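Local coordinates for protein VP1 (Merkel cell polyomavirus, PDB 4FMH) that forms the pentameric building blocks of the Merkel cell polyomavirus capsid and binds sialylated glycans, a step required for infection, at residues V97-V102 and H133-G138; L149-Q154 and K177-D182; T165-T168 and R172-T175. One frame throughout, in Å; residues are numbered along the deposited sequence.

In the fold
Contact 1 lies inside the VP1 jelly roll, about 9 Å from the centre of the chain, and packs strand 89-101 on strand 131-138. Contacts 2 and 3 sit together in the long excursion between strands 142-146 and 186-189, each about 21 Å from that centre. Along the chain contact 1 closes first; contact 3, with the short helix 166-170, is then nested inside the loop that contact 2 closes. The centres of contacts 2 and 3 are about 9 Å apart and the two touch, whereas contact 1 is about 16 Å from either at the nearest atoms. Contact 1 thus belongs to the sandwich core; the others order one long loop, which meets a neighbouring subunit at contact 2.

Contact 1. Residues V97-V102 and H133-G138; sequences VKTEVV and HMFAIG
Val-97 and Thr-99 face Phe-135 and Ile-137 across 9.8 Å between the axes of strands 97-101 and 133-138, whose directions run 152° apart, roughly antiparallel. No hydrogen bond joins the two strands: this is face-to-face packing inside the beta sandwich of a jelly roll, each strand being bonded to other neighbours. Strand 89-101 pairs with strand 269-287, and strand 131-138 with strands 210-217 and 250-263. The alternation of the strands sends the CB atoms of Val-97, Thr-99, Phe-135 and Ile-137 into the interior between them.

The Phe-135 ring is the centrepiece. With chi1 at 74° its CG sits between the backbone N and the carbonyl carbon, and the ring rises toward the opposite strand. Thr-99 places its methyl over one face: CG2 lies 3.7 Å from the centroid of the Phe-135 ring and only 12° off the ring normal, a well-centred CH-pi contact. The methyl can take this place because the threonine hydroxyl is turned anti to the backbone N, where OG1 is hydrogen-bonded to Tyr-277 O and Arg-276 NH1. One small side chain therefore serves two surroundings, its carbon branch meeting the aromatic core and its oxygen joining strand 269-287. Phe-135 also stacks with the ring of Tyr-213 from strand 210-217.

Val-97 extends the apolar patch beside the ring. Its CG1 branch approaches Phe-135 obliquely, 3.9 Å from CE2, the two side chains passing with opposite headings. Leu-236, which both Val-97 and Ile-137 touch, adds a loop residue to this end of the core. The same valine methyl, CG1 of Val-97, also meets Ile-137 at CG1, 4.2 Å away.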
loop_
_atom_site.group_PDB
_atom_site.type_symbol
_atom_site.label_atom_id
_atom_site.label_comp_id
_atom_site.label_asym_id
_atom_site.label_seq_id
_atom_site.Cartn_x
_atom_site.Cartn_y
_atom_site.Cartn_z
ATOM N N VAL B 97 -17.799 -3.035 -17.865
ATOM C CA VAL B 97 -18.416 -3.867 -16.850
ATOM C C VAL B 97 -18.313 -3.194 -15.487
ATOM O O VAL B 97 -17.287 -2.590 -15.155
ATOM C CB VAL B 97 -17.793 -5.303 -16.810
ATOM C CG1 VAL B 97 -16.278 -5.252 -16.585
ATOM C CG2 VAL B 97 -18.474 -6.178 -15.754
ATOM N N LYS B 98 -19.394 -3.285 -14.722
ATOM C CA LYS B 98 -19.372 -2.979 -13.300
ATOM C C LYS B 98 -19.444 -4.311 -12.589
ATOM O O LYS B 98 -20.366 -5.099 -12.817
ATOM C CB LYS B 98 -20.568 -2.118 -12.885
ATOM C CG LYS B 98 -20.481 -0.669 -13.301
ATOM C CD LYS B 98 -21.563 0.136 -12.609
ATOM C CE LYS B 98 -21.286 1.623 -12.688
ATOM N NZ LYS B 98 -22.359 2.386 -11.997
ATOM N N THR B 99 -18.472 -4.567 -11.723
ATOM C CA THR B 99 -18.413 -5.844 -11.032
ATOM C C THR B 99 -18.093 -5.622 -9.560
ATOM O O THR B 99 -17.344 -4.711 -9.212
ATOM C CB THR B 99 -17.421 -6.835 -11.727
ATOM O OG1 THR B 99 -17.447 -8.109 -11.072
ATOM C CG2 THR B 99 -15.988 -6.288 -11.744
ATOM N N GLU B 100 -18.687 -6.448 -8.703
ATOM C CA GLU B 100 -18.563 -6.290 -7.264
ATOM C C GLU B 100 -18.576 -7.647 -6.589
ATOM O O GLU B 100 -19.380 -8.518 -6.953
ATOM C CB GLU B 100 -19.733 -5.439 -6.748
ATOM C CG GLU B 100 -19.705 -5.129 -5.250
ATOM C CD GLU B 100 -20.514 -3.890 -4.912
ATOM O OE1 GLU B 100 -20.243 -2.828 -5.509
ATOM O OE2 GLU B 100 -21.422 -3.972 -4.060
ATOM N N VAL B 101 -17.670 -7.840 -5.630
ATOM C CA VAL B 101 -17.747 -9.000 -4.753
ATOM C C VAL B 101 -18.860 -8.724 -3.740
ATOM O O VAL B 101 -18.898 -7.661 -3.111
ATOM C CB VAL B 101 -16.383 -9.310 -4.068
ATOM C CG1 VAL B 101 -16.489 -10.532 -3.166
ATOM C CG2 VAL B 101 -15.315 -9.538 -5.111
ATOM N N VAL B 102 -19.780 -9.673 -3.612
ATOM C CA VAL B 102 -20.983 -9.507 -2.795
ATOM C C VAL B 102 -20.800 -10.180 -1.438
ATOM O O VAL B 102 -20.179 -11.241 -1.350
ATOM C CB VAL B 102 -22.222 -10.101 -3.530
ATOM C CG1 VAL B 102 -23.485 -10.069 -2.649
ATOM C CG2 VAL B 102 -22.463 -9.357 -4.846
ATOM N N HIS B 133 -8.347 -13.377 -6.298
ATOM C CA HIS B 133 -9.448 -12.656 -6.919
ATOM C C HIS B 133 -9.179 -12.417 -8.386
ATOM O O HIS B 133 -8.133 -11.889 -8.758
ATOM C CB HIS B 133 -9.704 -11.332 -6.205
ATOM C CG HIS B 133 -10.031 -11.504 -4.761
ATOM N ND1 HIS B 133 -11.289 -11.857 -4.322
ATOM C CD2 HIS B 133 -9.249 -11.436 -3.658
ATOM C CE1 HIS B 133 -11.273 -11.974 -3.006
ATOM N NE2 HIS B 133 -10.049 -11.722 -2.579
ATOM N N MET B 134 -10.140 -12.808 -9.214
ATOM C CA MET B 134 -10.042 -12.601 -10.648
ATOM C C MET B 134 -11.433 -12.560 -11.262
ATOM O O MET B 134 -12.373 -13.167 -10.746
ATOM C CB MET B 134 -9.180 -13.696 -11.312
ATOM C CG MET B 134 -9.854 -15.051 -11.525
ATOM S SD MET B 134 -10.786 -15.233 -13.080
ATOM C CE MET B 134 -9.475 -15.139 -14.287
ATOM N N PHE B 135 -11.559 -11.825 -12.358
ATOM C CA PHE B 135 -12.752 -11.901 -13.192
ATOM C C PHE B 135 -12.316 -11.740 -14.639
ATOM O O PHE B 135 -11.254 -11.159 -14.919
ATOM C CB PHE B 135 -13.825 -10.876 -12.773
ATOM C CG PHE B 135 -13.508 -9.447 -13.153
ATOM C CD1 PHE B 135 -12.733 -8.644 -12.322
ATOM C CD2 PHE B 135 -14.008 -8.901 -14.339
ATOM C CE1 PHE B 135 -12.449 -7.320 -12.664
ATOM C CE2 PHE B 135 -13.734 -7.580 -14.685
ATOM C CZ PHE B 135 -12.956 -6.790 -13.853
ATOM N N ALA B 136 -13.128 -12.284 -15.545
ATOM C CA ALA B 136 -12.861 -12.226 -16.970
ATOM C C ALA B 136 -14.168 -12.048 -17.722
ATOM O O ALA B 136 -15.202 -12.623 -17.346
ATOM C CB ALA B 136 -12.171 -13.497 -17.429
ATOM N N ILE B 137 -14.108 -11.238 -18.769
ATOM C CA ILE B 137 -15.222 -11.041 -19.686
ATOM C C ILE B 137 -14.691 -11.358 -21.081
ATOM O O ILE B 137 -13.682 -10.783 -21.505
ATOM C CB ILE B 137 -15.752 -9.581 -19.658
ATOM C CG1 ILE B 137 -15.998 -9.085 -18.214
ATOM C CG2 ILE B 137 -16.995 -9.438 -20.565
ATOM C CD1 ILE B 137 -17.108 -9.805 -17.451
ATOM N N GLY B 138 -15.363 -12.272 -21.784
ATOM C CA GLY B 138 -14.940 -12.668 -23.130
ATOM C C GLY B 138 -16.088 -13.002 -24.068
ATOM O O GLY B 138 -17.223 -13.212 -23.628
#

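Contact 2. Residues L149-Q154 and K177-D182; sequences LDYQTQ and KNQGLD
Tyr-151 and Gln-179 carry the one direct hydrogen bond between segments 149-154 and 177-182. The backbone N of Tyr-151 donates to Gln-179 OE1 at 3.0 Å, almost straight at 176°, and meets a lone pair in the plane of the amide. Behind OE1 the glutamine chain is extended beyond CG, which carries the amide across to the other loop.

Its NH2 end has partners in a neighbouring subunit, the carbonyls of Tyr-46 and Asn-44. With acceptors there and a donor at OE1, the amide's flip is well defined. Tyr-151 OH likewise reaches Asn-44 OD1 of the same subunit.

A water lies between the side chains, 2.8 Å from Asp-150 OD1 and 2.7 Å from Gln-179 OE1, within hydrogen-bonding range of both.

Nonbonded contacts complete the fit. Gln-179 OE1 stands at the edge of the Tyr-151 ring, in its plane and 3.3 Å from CD2, with ring and amide planes 52° apart. Nearer the backbone, Gln-179 CG lies 3.4 Å from Leu-149 O.

Internal bonds shape the first loop. Asp-150 OD1 takes the N-H of Gln-152 from above the carboxylate plane, while Asp-150 O accepts both Thr-153 N and Thr-153 OG1 from the same face, the hydroxyl at 2.8 Å.

The result is an Asx turn combined with a type I beta turn, pinned by a glutamine from a 3-10 turn at an intersubunit interface of the VP1 pentamer. Asn-44 and Tyr-46 of the neighbouring subunit flank Trp-45 in sequence, a residue of that subunit's glycan pocket.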
loop_
_atom_site.group_PDB
_atom_site.type_symbol
_atom_site.label_atom_id
_atom_site.label_comp_id
_atom_site.label_asym_id
_atom_site.label_seq_id
_atom_site.Cartn_x
_atom_site.Cartn_y
_atom_site.Cartn_z
ATOM N N LEU B 149 1.907 -26.655 -8.278
ATOM C CA LEU B 149 2.949 -26.660 -7.261
ATOM C C LEU B 149 3.734 -27.974 -7.274
ATOM O O LEU B 149 4.966 -27.965 -7.239
ATOM C CB LEU B 149 2.331 -26.427 -5.881
ATOM C CG LEU B 149 3.275 -26.096 -4.720
ATOM C CD1 LEU B 149 3.790 -24.668 -4.816
ATOM C CD2 LEU B 149 2.562 -26.303 -3.392
ATOM N N ASP B 150 3.021 -29.096 -7.355
ATOM C CA ASP B 150 3.651 -30.412 -7.261
ATOM C C ASP B 150 3.085 -31.350 -8.327
ATOM O O ASP B 150 1.907 -31.713 -8.277
ATOM C CB ASP B 150 3.443 -30.967 -5.841
ATOM C CG ASP B 150 4.051 -32.352 -5.630
ATOM O OD1 ASP B 150 4.703 -32.902 -6.550
ATOM O OD2 ASP B 150 3.859 -32.892 -4.511
ATOM N N TYR B 151 3.929 -31.747 -9.281
ATOM C CA TYR B 151 3.484 -32.587 -10.401
ATOM C C TYR B 151 3.045 -33.984 -9.951
ATOM O O TYR B 151 2.325 -34.675 -10.677
ATOM C CB TYR B 151 4.561 -32.692 -11.495
ATOM C CG TYR B 151 5.516 -33.856 -11.327
ATOM C CD1 TYR B 151 5.266 -35.086 -11.945
ATOM C CD2 TYR B 151 6.652 -33.738 -10.531
ATOM C CE1 TYR B 151 6.134 -36.160 -11.786
ATOM C CE2 TYR B 151 7.524 -34.800 -10.367
ATOM C CZ TYR B 151 7.261 -36.007 -10.996
ATOM O OH TYR B 151 8.126 -37.060 -10.827
ATOM N N GLN B 152 3.483 -34.390 -8.760
ATOM C CA GLN B 152 3.154 -35.716 -8.229
ATOM C C GLN B 152 1.783 -35.789 -7.557
ATOM O O GLN B 152 1.336 -36.876 -7.188
ATOM C CB GLN B 152 4.255 -36.215 -7.285
ATOM C CG GLN B 152 5.569 -36.510 -7.993
ATOM C CD GLN B 152 6.639 -37.097 -7.081
ATOM O OE1 GLN B 152 6.571 -36.983 -5.860
ATOM N NE2 GLN B 152 7.635 -37.725 -7.680
ATOM N N THR B 153 1.118 -34.640 -7.417
ATOM C CA THR B 153 -0.237 -34.585 -6.875
ATOM C C THR B 153 -1.184 -35.459 -7.715
ATOM O O THR B 153 -1.177 -35.396 -8.953
ATOM C CB THR B 153 -0.778 -33.134 -6.827
ATOM O OG1 THR B 153 0.177 -32.272 -6.179
ATOM C CG2 THR B 153 -2.096 -33.072 -6.072
ATOM N N GLN B 154 -1.978 -36.278 -7.032
ATOM C CA GLN B 154 -2.921 -37.176 -7.703
ATOM C C GLN B 154 -4.325 -36.634 -7.541
ATOM O O GLN B 154 -4.997 -36.902 -6.542
ATOM C CB GLN B 154 -2.811 -38.604 -7.152
ATOM C CG GLN B 154 -1.400 -39.166 -7.204
ATOM C CD GLN B 154 -1.335 -40.672 -6.984
ATOM O OE1 GLN B 154 -2.239 -41.275 -6.397
ATOM N NE2 GLN B 154 -0.252 -41.285 -7.451
ATOM N N LYS B 177 7.845 -31.191 -15.808
ATOM C CA LYS B 177 7.679 -29.972 -16.613
ATOM C C LYS B 177 6.394 -29.199 -16.303
ATOM O O LYS B 177 6.300 -28.006 -16.599
ATOM C CB LYS B 177 7.794 -30.266 -18.113
ATOM C CG LYS B 177 6.619 -31.019 -18.719
ATOM C CD LYS B 177 6.676 -31.014 -20.252
ATOM C CE LYS B 177 7.838 -31.833 -20.785
ATOM N NZ LYS B 177 8.058 -31.594 -22.239
ATOM N N ASN B 178 5.417 -29.877 -15.701
ATOM C CA ASN B 178 4.149 -29.245 -15.323
ATOM C C ASN B 178 4.227 -28.431 -14.037
ATOM O O ASN B 178 3.230 -27.845 -13.593
ATOM C CB ASN B 178 3.035 -30.286 -15.239
ATOM C CG ASN B 178 2.784 -30.947 -16.558
ATOM O OD1 ASN B 178 2.926 -32.161 -16.687
ATOM N ND2 ASN B 178 2.432 -30.149 -17.563
ATOM N N GLN B 179 5.417 -28.399 -13.447
ATOM C CA GLN B 179 5.708 -27.429 -12.402
ATOM C C GLN B 179 6.140 -26.093 -13.031
ATOM O O GLN B 179 6.159 -25.060 -12.363
ATOM C CB GLN B 179 6.754 -27.984 -11.424
ATOM C CG GLN B 179 6.142 -28.872 -10.345
ATOM C CD GLN B 179 7.149 -29.766 -9.618
ATOM O OE1 GLN B 179 6.777 -30.802 -9.067
ATOM N NE2 GLN B 179 8.413 -29.364 -9.605
ATOM N N GLY B 180 6.480 -26.137 -14.318
ATOM C CA GLY B 180 6.744 -24.941 -15.122
ATOM C C GLY B 180 5.682 -24.799 -16.201
ATOM O O GLY B 180 4.629 -25.439 -16.133
ATOM N N LEU B 181 5.947 -23.956 -17.194
ATOM C CA LEU B 181 5.009 -23.779 -18.301
ATOM C C LEU B 181 5.210 -24.872 -19.348
ATOM O O LEU B 181 6.238 -24.902 -20.035
ATOM C CB LEU B 181 5.146 -22.388 -18.933
ATOM C CG LEU B 181 3.961 -21.871 -19.766
ATOM C CD1 LEU B 181 4.127 -20.387 -20.055
ATOM C CD2 LEU B 181 3.773 -22.662 -21.077
ATOM N N ASP B 182 4.226 -25.769 -19.446
ATOM C CA ASP B 182 4.180 -26.788 -20.503
ATOM C C ASP B 182 3.102 -26.357 -21.505
ATOM O O ASP B 182 1.929 -26.282 -21.154
ATOM C CB ASP B 182 3.863 -28.163 -19.901
ATOM C CG ASP B 182 3.572 -29.249 -20.954
ATOM O OD1 ASP B 182 3.849 -29.071 -22.157
ATOM O OD2 ASP B 182 3.053 -30.312 -20.551
HETATM O O HOH W 1 7.406 -32.762 -7.352
#

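Contact 3. Residues T165-T168 and R172-T175; sequences TIET and RKMT
Ile-166 and Glu-167 meet Arg-172, Lys-173 and Met-174 in a local surface contact, where the chain leaving the short helix 166-170 folds back along its first turn. The place is the long loop region before strand 186-189, outside the jelly-roll strands. Thr-165 occupies the N-cap position without a capping bond from its side chain; its backbone N donates to Thr-168 OG1 at 3.0 Å.

The apolar part is Ile-166 against Met-174, the methionine chain lying across the isoleucine, roughly perpendicular to it. Met-174 CG lies 3.8 Å from Ile-166 CG2, and its SD passes 4.0 Å from Ile-166 CB. A bend at chi3 (-82°) then carries the methionine methyl off toward the backbone of the turn at 150-153.

Glu-167 makes the polar part. With CG anti to the backbone N (chi1 -175°), Glu-167 lays CG against Arg-172 O at 3.2 Å, and Glu-167 CA offers that carbonyl a CA-H...O contact at 3.4 Å. Arg-172 O is buried here without a conventional hydrogen-bond partner; its close neighbours across the contact are CG and CA of Glu-167.

The Glu-167 carboxylate runs alongside Lys-173, yet OE2 remains 6.4 Å from NZ, too far for a salt bridge. Instead a water joins the segments, donating to Glu-167 OE1 at 2.8 Å and accepting from Met-174 N at 2.7 Å.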
loop_
_atom_site.group_PDB
_atom_site.type_symbol
_atom_site.label_atom_id
_atom_site.label_comp_id
_atom_site.label_asym_id
_atom_site.label_seq_id
_atom_site.Cartn_x
_atom_site.Cartn_y
_atom_site.Cartn_z
ATOM N N THR B 165 -8.263 -31.606 -14.835
ATOM C CA THR B 165 -6.898 -31.187 -14.509
ATOM C C THR B 165 -5.954 -31.520 -15.669
ATOM O O THR B 165 -6.406 -31.922 -16.741
ATOM C CB THR B 165 -6.400 -31.810 -13.174
ATOM O OG1 THR B 165 -6.362 -33.237 -13.289
ATOM C CG2 THR B 165 -7.316 -31.421 -12.003
ATOM N N ILE B 166 -4.652 -31.328 -15.462
ATOM C CA ILE B 166 -3.669 -31.484 -16.532
ATOM C C ILE B 166 -3.646 -32.910 -17.096
ATOM O O ILE B 166 -3.595 -33.099 -18.315
ATOM C CB ILE B 166 -2.251 -31.018 -16.094
ATOM C CG1 ILE B 166 -2.263 -29.515 -15.759
ATOM C CG2 ILE B 166 -1.219 -31.310 -17.190
ATOM C CD1 ILE B 166 -0.889 -28.934 -15.362
ATOM N N GLU B 167 -3.693 -33.906 -16.215
ATOM C CA GLU B 167 -3.747 -35.305 -16.655
ATOM C C GLU B 167 -4.940 -35.546 -17.598
ATOM O O GLU B 167 -4.824 -36.291 -18.575
ATOM C CB GLU B 167 -3.782 -36.266 -15.453
ATOM C CG GLU B 167 -3.712 -37.749 -15.841
ATOM C CD GLU B 167 -3.397 -38.680 -14.670
ATOM O OE1 GLU B 167 -3.071 -38.194 -13.562
ATOM O OE2 GLU B 167 -3.480 -39.912 -14.870
ATOM N N THR B 168 -6.067 -34.895 -17.308
ATOM C CA THR B 168 -7.253 -34.970 -18.161
ATOM C C THR B 168 -6.965 -34.526 -19.600
ATOM O O THR B 168 -7.349 -35.207 -20.545
ATOM C CB THR B 168 -8.426 -34.125 -17.604
ATOM O OG1 THR B 168 -8.529 -34.316 -16.187
ATOM C CG2 THR B 168 -9.748 -34.517 -18.281
ATOM N N ARG B 172 -2.457 -38.506 -20.043
ATOM C CA ARG B 172 -1.342 -39.198 -19.396
ATOM C C ARG B 172 -0.956 -38.442 -18.120
ATOM O O ARG B 172 -1.303 -37.270 -17.965
ATOM C CB ARG B 172 -0.140 -39.302 -20.353
ATOM C CG ARG B 172 0.408 -37.950 -20.816
ATOM C CD ARG B 172 1.324 -38.058 -22.030
ATOM N NE ARG B 172 1.859 -36.746 -22.388
ATOM C CZ ARG B 172 1.381 -35.975 -23.360
ATOM N NH1 ARG B 172 0.358 -36.382 -24.098
ATOM N NH2 ARG B 172 1.932 -34.792 -23.599
ATOM N N LYS B 173 -0.216 -39.102 -17.231
ATOM C CA LYS B 173 0.245 -38.493 -15.978
ATOM C C LYS B 173 1.124 -37.262 -16.208
ATOM O O LYS B 173 1.851 -37.182 -17.203
ATOM C CB LYS B 173 1.008 -39.519 -15.136
ATOM C CG LYS B 173 0.169 -40.696 -14.674
ATOM C CD LYS B 173 1.025 -41.750 -13.988
ATOM C CE LYS B 173 0.309 -43.099 -13.957
ATOM N NZ LYS B 173 1.113 -44.136 -13.253
ATOM N N MET B 174 1.049 -36.304 -15.285
ATOM C CA MET B 174 1.946 -35.148 -15.300
ATOM C C MET B 174 3.404 -35.582 -15.137
ATOM O O MET B 174 3.686 -36.654 -14.587
ATOM C CB MET B 174 1.593 -34.168 -14.182
ATOM C CG MET B 174 0.277 -33.425 -14.350
ATOM S SD MET B 174 0.121 -32.167 -13.070
ATOM C CE MET B 174 -0.486 -33.118 -11.678
ATOM N N THR B 175 4.316 -34.747 -15.634
ATOM C CA THR B 175 5.756 -34.933 -15.468
ATOM C C THR B 175 6.315 -33.650 -14.812
ATOM O O THR B 175 5.585 -32.663 -14.682
ATOM C CB THR B 175 6.469 -35.205 -16.819
ATOM O OG1 THR B 175 6.249 -34.101 -17.702
ATOM C CG2 THR B 175 5.983 -36.523 -17.476
HETATM O O HOH W 2 -0.807 -36.589 -13.409
#